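Local atomic coordinates of beta-d-glucoside glucohydrolase (Hypocrea jecorina, PDB entry 3ZZ1), a protein that probably hydrolyses terminal, non-reducing beta-D-glucosyl residues with release of beta-D-glucose, as a secreted family 3 glycoside hydrolase of cellulose degradation. Residues 587-593 with 614-619; 689-695 with 707-713. All coordinates share one frame. Where two conformers were deposited one is given. Numbering follows the deposited sequence.

Interaction 1 (587-593 with 614-619); sequences LSVLSTA and VATVTV
Five backbone hydrogen bonds join 587-593 to strand 614-619; strands 587-591 and 614-619 run antiparallel at 170°, their axes approaching to 4.6 Å. Ser-588 and Thr-618 bond reciprocally (Ser-588 N to Thr-618 O and Thr-618 N to Ser-588 O, both 3.0 Å), as do Leu-590 and Thr-616 (Leu-590 N to Thr-616 O 2.8 Å, Thr-616 N to Leu-590 O 2.7 Å); Thr-592 N to Val-614 O, 3.0 Å, extends the ladder. Val-589/Val-617 and Ser-591/Ala-615 are non-hydrogen-bonded pairs. On the face of Ser-588, Leu-590, Thr-616 and Thr-618, a water bonds Ser-588 OG (2.8 Å) and Thr-616 O (2.7 Å). The other face, apart from Ser-591, is apolar: Leu-587 (t, p) sets CD1 3.5 Å from Val-617 CG1 and 3.6 Å from Val-619 CG1, while Val-589 CG2 meets Val-617 CG2 at 4.0 Å. Val-614 and Ala-615 face Ile-671 of strand 664-672 in a classic beta bulge. Val-617 packs on Ile-695 and Ala-615 on Leu-710 of facing strands 691-698 and 704-712, forming one layer of a fibronectin type III-like beta-sandwich.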
ATOM      1  N   LEU A 587      26.023  11.895  13.402  1.00 13.74           N
ATOM      2  CA  LEU A 587      24.615  12.198  13.630  1.00 13.93           C
ATOM      3  C   LEU A 587      24.450  13.620  14.160  1.00 14.00           C
ATOM      4  O   LEU A 587      25.013  13.972  15.194  1.00 14.15           O
ATOM      5  CB  LEU A 587      23.989  11.181  14.591  1.00 13.92           C
ATOM      6  CG  LEU A 587      22.528  11.337  15.038  1.00 13.93           C
ATOM      7  CD1 LEU A 587      21.583  11.498  13.864  1.00 14.22           C
ATOM      8  CD2 LEU A 587      22.116  10.134  15.855  1.00 13.26           C
ATOM      9  N   SER A 588      23.680  14.429  13.435  1.00 14.07           N
ATOM     10  CA  SER A 588      23.354  15.783  13.872  1.00 14.24           C
ATOM     11  C   SER A 588      21.844  16.016  13.880  1.00 14.31           C
ATOM     12  O   SER A 588      21.120  15.468  13.047  1.00 14.46           O
ATOM     13  CB  SER A 588      24.035  16.814  12.979  1.00 13.99           C
ATOM     14  OG  SER A 588      23.311  16.981  11.776  1.00 14.54           O
ATOM     15  N   VAL A 589      21.385  16.836  14.821  1.00 14.44           N
ATOM     16  CA  VAL A 589      19.966  17.149  14.984  1.00 14.60           C
ATOM     17  C   VAL A 589      19.815  18.664  15.042  1.00 14.84           C
ATOM     18  O   VAL A 589      20.352  19.304  15.943  1.00 14.81           O
ATOM     19  CB  VAL A 589      19.375  16.510  16.285  1.00 14.72           C
ATOM     20  CG1 VAL A 589      17.940  16.979  16.535  1.00 14.23           C
ATOM     21  CG2 VAL A 589      19.441  14.985  16.229  1.00 14.61           C
ATOM     22  N   LEU A 590      19.104  19.226  14.070  1.00 15.16           N
ATOM     23  CA  LEU A 590      18.800  20.656  14.035  1.00 15.47           C
ATOM     24  C   LEU A 590      17.309  20.818  14.271  1.00 15.73           C
ATOM     25  O   LEU A 590      16.504  20.212  13.566  1.00 15.89           O
ATOM     26  CB  LEU A 590      19.194  21.258  12.682  1.00 15.46           C
ATOM     27  CG  LEU A 590      19.189  22.782  12.493  1.00 15.59           C
ATOM     28  CD1 LEU A 590      20.181  23.182  11.407  1.00 15.91           C
ATOM     29  CD2 LEU A 590      17.797  23.329  12.166  1.00 16.00           C
ATOM     30  N   SER A 591      16.939  21.642  15.248  1.00 15.75           N
ATOM     31  CA  SER A 591      15.551  21.723  15.675  1.00 15.90           C
ATOM     32  C   SER A 591      15.153  23.093  16.208  1.00 16.09           C
ATOM     33  O   SER A 591      15.892  23.717  16.971  1.00 16.06           O
ATOM     34  CB  SER A 591      15.265  20.662  16.743  1.00 15.86           C
ATOM     35  OG  SER A 591      13.899  20.684  17.118  1.00 15.94           O
ATOM     36  N   THR A 592      13.970  23.541  15.796  1.00 16.14           N
ATOM     37  CA  THR A 592      13.344  24.748  16.336  1.00 16.37           C
ATOM     38  C   THR A 592      11.949  24.413  16.880  1.00 16.11           C
ATOM     39  O   THR A 592      11.153  25.304  17.180  1.00 16.26           O
ATOM     40  CB  THR A 592      13.243  25.864  15.273  1.00 16.32           C
ATOM     41  OG1 THR A 592      12.546  25.372  14.122  1.00 17.40           O
ATOM     42  CG2 THR A 592      14.633  26.349  14.858  1.00 16.82           C
ATOM     43  N   ALA A 593      11.674  23.117  17.020  1.00 15.93           N
ATOM     44  CA  ALA A 593      10.352  22.632  17.408  1.00 15.55           C
ATOM     45  C   ALA A 593       9.932  23.136  18.787  1.00 15.46           C
ATOM     46  O   ALA A 593      10.698  23.036  19.751  1.00 15.29           O
ATOM     47  CB  ALA A 593      10.316  21.117  17.365  1.00 15.41           C
ATOM     48  N   VAL A 614       9.944  21.253  11.256  1.00 14.44           N
ATOM     49  CA  VAL A 614      10.386  21.877  12.502  1.00 14.38           C
ATOM     50  C   VAL A 614      11.791  21.423  12.898  1.00 14.34           C
ATOM     51  O   VAL A 614      12.411  22.025  13.774  1.00 14.24           O
ATOM     52  CB  VAL A 614       9.418  21.577  13.675  1.00 14.14           C
ATOM     53  CG1 VAL A 614       8.102  22.311  13.497  1.00 14.52           C
ATOM     54  CG2 VAL A 614       9.182  20.077  13.817  1.00 14.36           C
ATOM     55  N   ALA A 615      12.274  20.355  12.260  1.00 14.26           N
ATOM     56  CA  ALA A 615      13.581  19.776  12.578  1.00 14.39           C
ATOM     57  C   ALA A 615      14.190  19.004  11.406  1.00 14.50           C
ATOM     58  O   ALA A 615      13.492  18.629  10.456  1.00 14.32           O
ATOM     59  CB  ALA A 615      13.479  18.874  13.804  1.00 14.27           C
ATOM     60  N   THR A 616      15.496  18.772  11.494  1.00 14.60           N
ATOM     61  CA  THR A 616      16.254  18.070  10.462  1.00 14.86           C
ATOM     62  C   THR A 616      17.304  17.173  11.121  1.00 15.21           C
ATOM     63  O   THR A 616      18.126  17.639  11.915  1.00 15.19           O
ATOM     64  CB  THR A 616      16.939  19.065   9.491  1.00 15.08           C
ATOM     65  OG1 THR A 616      15.956  19.939   8.920  1.00 14.43           O
ATOM     66  CG2 THR A 616      17.663  18.329   8.361  1.00 14.97           C
ATOM     67  N   VAL A 617      17.250  15.884  10.806  1.00 15.27           N
ATOM     68  CA  VAL A 617      18.226  14.926  11.305  1.00 15.55           C
ATOM     69  C   VAL A 617      19.059  14.408  10.133  1.00 15.83           C
ATOM     70  O   VAL A 617      18.513  14.011   9.097  1.00 15.73           O
ATOM     71  CB  VAL A 617      17.555  13.754  12.094  1.00 15.66           C
ATOM     72  CG1 VAL A 617      18.600  12.762  12.586  1.00 15.78           C
ATOM     73  CG2 VAL A 617      16.770  14.283  13.284  1.00 15.30           C
ATOM     74  N   THR A 618      20.378  14.424  10.315  1.00 16.09           N
ATOM     75  CA  THR A 618      21.339  14.065   9.274  1.00 16.43           C
ATOM     76  C   THR A 618      22.340  13.011   9.766  1.00 16.49           C
ATOM     77  O   THR A 618      22.798  13.065  10.911  1.00 16.59           O
ATOM     78  CB  THR A 618      22.111  15.321   8.795  1.00 16.63           C
ATOM     79  OG1 THR A 618      21.190  16.270   8.237  1.00 17.25           O
ATOM     80  CG2 THR A 618      23.144  14.967   7.761  1.00 16.29           C
ATOM     81  N   VAL A 619      22.647  12.048   8.899  1.00 16.46           N
ATOM     82  CA  VAL A 619      23.716  11.067   9.127  1.00 16.49           C
ATOM     83  C   VAL A 619      24.501  10.860   7.838  1.00 16.08           C
ATOM     84  O   VAL A 619      23.976  11.080   6.746  1.00 15.98           O
ATOM     85  CB  VAL A 619      23.194   9.669   9.592  1.00 16.52           C
ATOM     86  CG1 VAL A 619      22.808   9.682  11.051  1.00 17.28           C
ATOM     87  CG2 VAL A 619      22.040   9.172   8.708  1.00 16.75           C
TER
HETATM   88  O   HOH W   1      20.698  17.741  10.990  1.00 12.10           O
HETATM   89  O   HOH W   2      13.568  24.355  11.980  1.00 36.32           O

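Interaction 2 (689-695 with 707-713); sequences PSGSFGI and TSTLSVA
Phe-693 lays its ring beside Val-712, CE1 to CG2 3.5 Å, and its CB is 4.0 Å from Leu-710 CB; chi1 near m brings the ring alongside the neighbouring strand, with Leu-710 O at the ring edge. On the same face Ile-695 (m, m) places CD1 3.8 Å from Leu-710 CB. Strands 691-695 and 707-712 form the two arms of a beta hairpin, antiparallel at 151° with axes approaching to 4.4 Å. Three hydrogen-bonded pairs each make both bonds: Gly-691 N to Val-712 O 2.7 Å and Val-712 N to Gly-691 O 2.9 Å; Phe-693 N to Leu-710 O 2.6 Å and Leu-710 N to Phe-693 O 2.8 Å; Ile-695 N to Ser-708 O 2.9 Å and Ser-708 N to Ile-695 O 2.8 Å. Ser-692 with Ser-711 and Gly-694 with Thr-709 are the intervening non-hydrogen-bonded pairs. Gly-691 enters the strand at phi 123°, psi -172°, where a CB would jam against the preceding carbonyl. The ring of Phe-693 also meets Tyr-639 edge-to-face. Phe-693, Ile-695, Leu-710 and Val-712 thus suit one face to burial, with Ser-708 inward against Leu-587 and Val-589, while Ser-692, Gly-694, Thr-709 and Ser-711 line the outward face.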
ATOM      1  N   PRO A 689       4.654  17.079  22.893  1.00 14.44           N
ATOM      2  CA  PRO A 689       5.022  17.133  24.310  1.00 14.39           C
ATOM      3  C   PRO A 689       6.393  17.766  24.511  1.00 14.18           C
ATOM      4  O   PRO A 689       7.243  17.684  23.621  1.00 14.30           O
ATOM      5  CB  PRO A 689       5.072  15.657  24.715  1.00 14.50           C
ATOM      6  CG  PRO A 689       5.401  14.934  23.448  1.00 14.54           C
ATOM      7  CD  PRO A 689       4.746  15.710  22.345  1.00 14.35           C
ATOM      8  N   SER A 690       6.591  18.413  25.657  1.00 13.99           N
ATOM      9  CA  SER A 690       7.903  18.936  26.008  0.50 13.74           C
ATOM     10  C   SER A 690       8.778  17.793  26.517  1.00 13.73           C
ATOM     11  O   SER A 690       8.271  16.743  26.928  1.00 13.60           O
ATOM     12  CB  SER A 690       7.793  20.053  27.049  0.50 13.75           C
ATOM     13  OG  SER A 690       7.373  19.552  28.304  0.50 13.41           O
ATOM     14  N   GLY A 691      10.091  17.992  26.467  1.00 13.57           N
ATOM     15  CA  GLY A 691      11.030  16.983  26.923  1.00 13.61           C
ATOM     16  C   GLY A 691      12.023  16.564  25.858  1.00 13.75           C
ATOM     17  O   GLY A 691      12.089  17.166  24.779  1.00 13.66           O
ATOM     18  N   SER A 692      12.791  15.525  26.174  1.00 13.70           N
ATOM     19  CA  SER A 692      13.827  15.008  25.297  1.00 13.90           C
ATOM     20  C   SER A 692      13.316  13.806  24.501  1.00 13.83           C
ATOM     21  O   SER A 692      12.922  12.780  25.074  1.00 13.99           O
ATOM     22  CB  SER A 692      15.067  14.629  26.115  1.00 14.03           C
ATOM     23  OG  SER A 692      16.151  14.305  25.266  1.00 15.12           O
ATOM     24  N   PHE A 693      13.302  13.961  23.179  1.00 13.60           N
ATOM     25  CA  PHE A 693      12.917  12.905  22.253  1.00 13.52           C
ATOM     26  C   PHE A 693      14.139  12.067  21.922  1.00 13.61           C
ATOM     27  O   PHE A 693      15.189  12.608  21.573  1.00 13.91           O
ATOM     28  CB  PHE A 693      12.381  13.502  20.948  1.00 13.37           C
ATOM     29  CG  PHE A 693      10.998  14.088  21.048  1.00 12.63           C
ATOM     30  CD1 PHE A 693      10.786  15.333  21.633  1.00 13.02           C
ATOM     31  CD2 PHE A 693       9.909  13.415  20.509  1.00 12.53           C
ATOM     32  CE1 PHE A 693       9.501  15.880  21.706  1.00 12.50           C
ATOM     33  CE2 PHE A 693       8.624  13.958  20.572  1.00 11.75           C
ATOM     34  CZ  PHE A 693       8.424  15.191  21.173  1.00 12.08           C
ATOM     35  N   GLY A 694      14.007  10.750  22.022  1.00 13.51           N
ATOM     36  CA  GLY A 694      15.070   9.844  21.597  1.00 13.51           C
ATOM     37  C   GLY A 694      15.187   9.815  20.081  1.00 13.49           C
ATOM     38  O   GLY A 694      14.189   9.635  19.376  1.00 13.33           O
ATOM     39  N   ILE A 695      16.403  10.007  19.580  1.00 13.34           N
ATOM     40  CA  ILE A 695      16.666   9.954  18.144  1.00 13.18           C
ATOM     41  C   ILE A 695      17.513   8.721  17.840  1.00 13.35           C
ATOM     42  O   ILE A 695      18.626   8.582  18.349  1.00 13.49           O
ATOM     43  CB  ILE A 695      17.353  11.254  17.647  1.00 13.07           C
ATOM     44  CG1 ILE A 695      16.483  12.486  17.961  1.00 12.66           C
ATOM     45  CG2 ILE A 695      17.710  11.170  16.157  1.00 12.83           C
ATOM     46  CD1 ILE A 695      15.075  12.457  17.361  1.00 13.18           C
ATOM     47  N   THR A 707      22.613   7.096  18.031  1.00 13.06           N
ATOM     48  CA  THR A 707      21.539   7.722  18.797  1.00 13.31           C
ATOM     49  C   THR A 707      21.906   9.148  19.163  1.00 13.30           C
ATOM     50  O   THR A 707      23.073   9.464  19.391  1.00 12.99           O
ATOM     51  CB  THR A 707      21.207   6.966  20.115  1.00 13.32           C
ATOM     52  OG1 THR A 707      22.354   6.961  20.977  1.00 14.24           O
ATOM     53  CG2 THR A 707      20.762   5.534  19.844  1.00 13.16           C
ATOM     54  N   SER A 708      20.889   9.998  19.219  1.00 13.58           N
ATOM     55  CA  SER A 708      21.021  11.365  19.700  1.00 13.67           C
ATOM     56  C   SER A 708      19.730  11.736  20.432  1.00 13.92           C
ATOM     57  O   SER A 708      18.945  10.858  20.809  1.00 13.51           O
ATOM     58  CB  SER A 708      21.285  12.319  18.532  1.00 13.78           C
ATOM     59  OG  SER A 708      21.720  13.595  18.982  1.00 14.70           O
ATOM     60  N   THR A 709      19.522  13.033  20.639  1.00 14.22           N
ATOM     61  CA  THR A 709      18.326  13.536  21.302  1.00 14.66           C
ATOM     62  C   THR A 709      17.802  14.780  20.593  1.00 14.84           C
ATOM     63  O   THR A 709      18.564  15.542  19.987  1.00 14.70           O
ATOM     64  CB  THR A 709      18.593  13.899  22.785  1.00 14.76           C
ATOM     65  OG1 THR A 709      19.721  14.777  22.867  1.00 14.93           O
ATOM     66  CG2 THR A 709      18.855  12.647  23.630  1.00 15.04           C
ATOM     67  N   LEU A 710      16.490  14.965  20.663  1.00 15.09           N
ATOM     68  CA  LEU A 710      15.860  16.190  20.208  1.00 15.37           C
ATOM     69  C   LEU A 710      15.130  16.774  21.414  1.00 15.71           C
ATOM     70  O   LEU A 710      14.302  16.106  22.035  1.00 15.73           O
ATOM     71  CB  LEU A 710      14.905  15.914  19.039  1.00 15.39           C
ATOM     72  CG  LEU A 710      14.433  17.121  18.217  1.00 15.11           C
ATOM     73  CD1 LEU A 710      14.183  16.711  16.773  1.00 14.86           C
ATOM     74  CD2 LEU A 710      13.193  17.766  18.817  1.00 13.70           C
ATOM     75  N   SER A 711      15.455  18.018  21.742  1.00 15.95           N
ATOM     76  CA  SER A 711      14.971  18.646  22.953  1.00 16.46           C
ATOM     77  C   SER A 711      13.894  19.687  22.656  1.00 16.59           C
ATOM     78  O   SER A 711      14.128  20.636  21.909  1.00 16.56           O
ATOM     79  CB  SER A 711      16.147  19.285  23.697  1.00 16.60           C
ATOM     80  OG  SER A 711      15.707  19.996  24.833  1.00 17.40           O
ATOM     81  N   VAL A 712      12.717  19.495  23.249  1.00 16.79           N
ATOM     82  CA  VAL A 712      11.603  20.441  23.133  1.00 16.86           C
ATOM     83  C   VAL A 712      11.324  21.061  24.508  1.00 17.16           C
ATOM     84  O   VAL A 712      11.002  20.347  25.459  1.00 17.45           O
ATOM     85  CB  VAL A 712      10.329  19.748  22.578  1.00 16.78           C
ATOM     86  CG1 VAL A 712       9.175  20.734  22.462  1.00 16.34           C
ATOM     87  CG2 VAL A 712      10.615  19.112  21.225  1.00 16.42           C
ATOM     88  N   ALA A 713      11.456  22.384  24.607  1.00 17.39           N
ATOM     89  CA  ALA A 713      11.302  23.099  25.887  1.00 17.85           C
ATOM     90  C   ALA A 713       9.879  23.026  26.448  1.00 17.99           C
ATOM     91  O   ALA A 713       8.906  22.989  25.692  1.00 18.33           O
ATOM     92  CB  ALA A 713      11.747  24.552  25.750  1.00 17.64           C
TER

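Interactions 1 and 2 belong to the two facing sheets of the fibronectin type III-like sandwich: 587-593 with 614-619 in the three-stranded sheet, 689-695 with 707-713 in the four-stranded one. Their centres lie 11 Å apart, and their inward faces meet directly, Ala-615 CB lying 3.7 Å from Leu-710 CD1 and Leu-587 CD2 3.6 Å from Ser-708 CB. Both contacts are partly buried, with one face turned into the sandwich and the other outward. The interior of interaction 1 is wholly aliphatic apart from Ser-591, whereas interaction 2 adds the ring of Phe-693 and has its own inward hydroxyl residue, Ser-708. Outward, interaction 1 mixes threonine and serine with an exposed leucine, while interaction 2 offers serine, threonine and glycine.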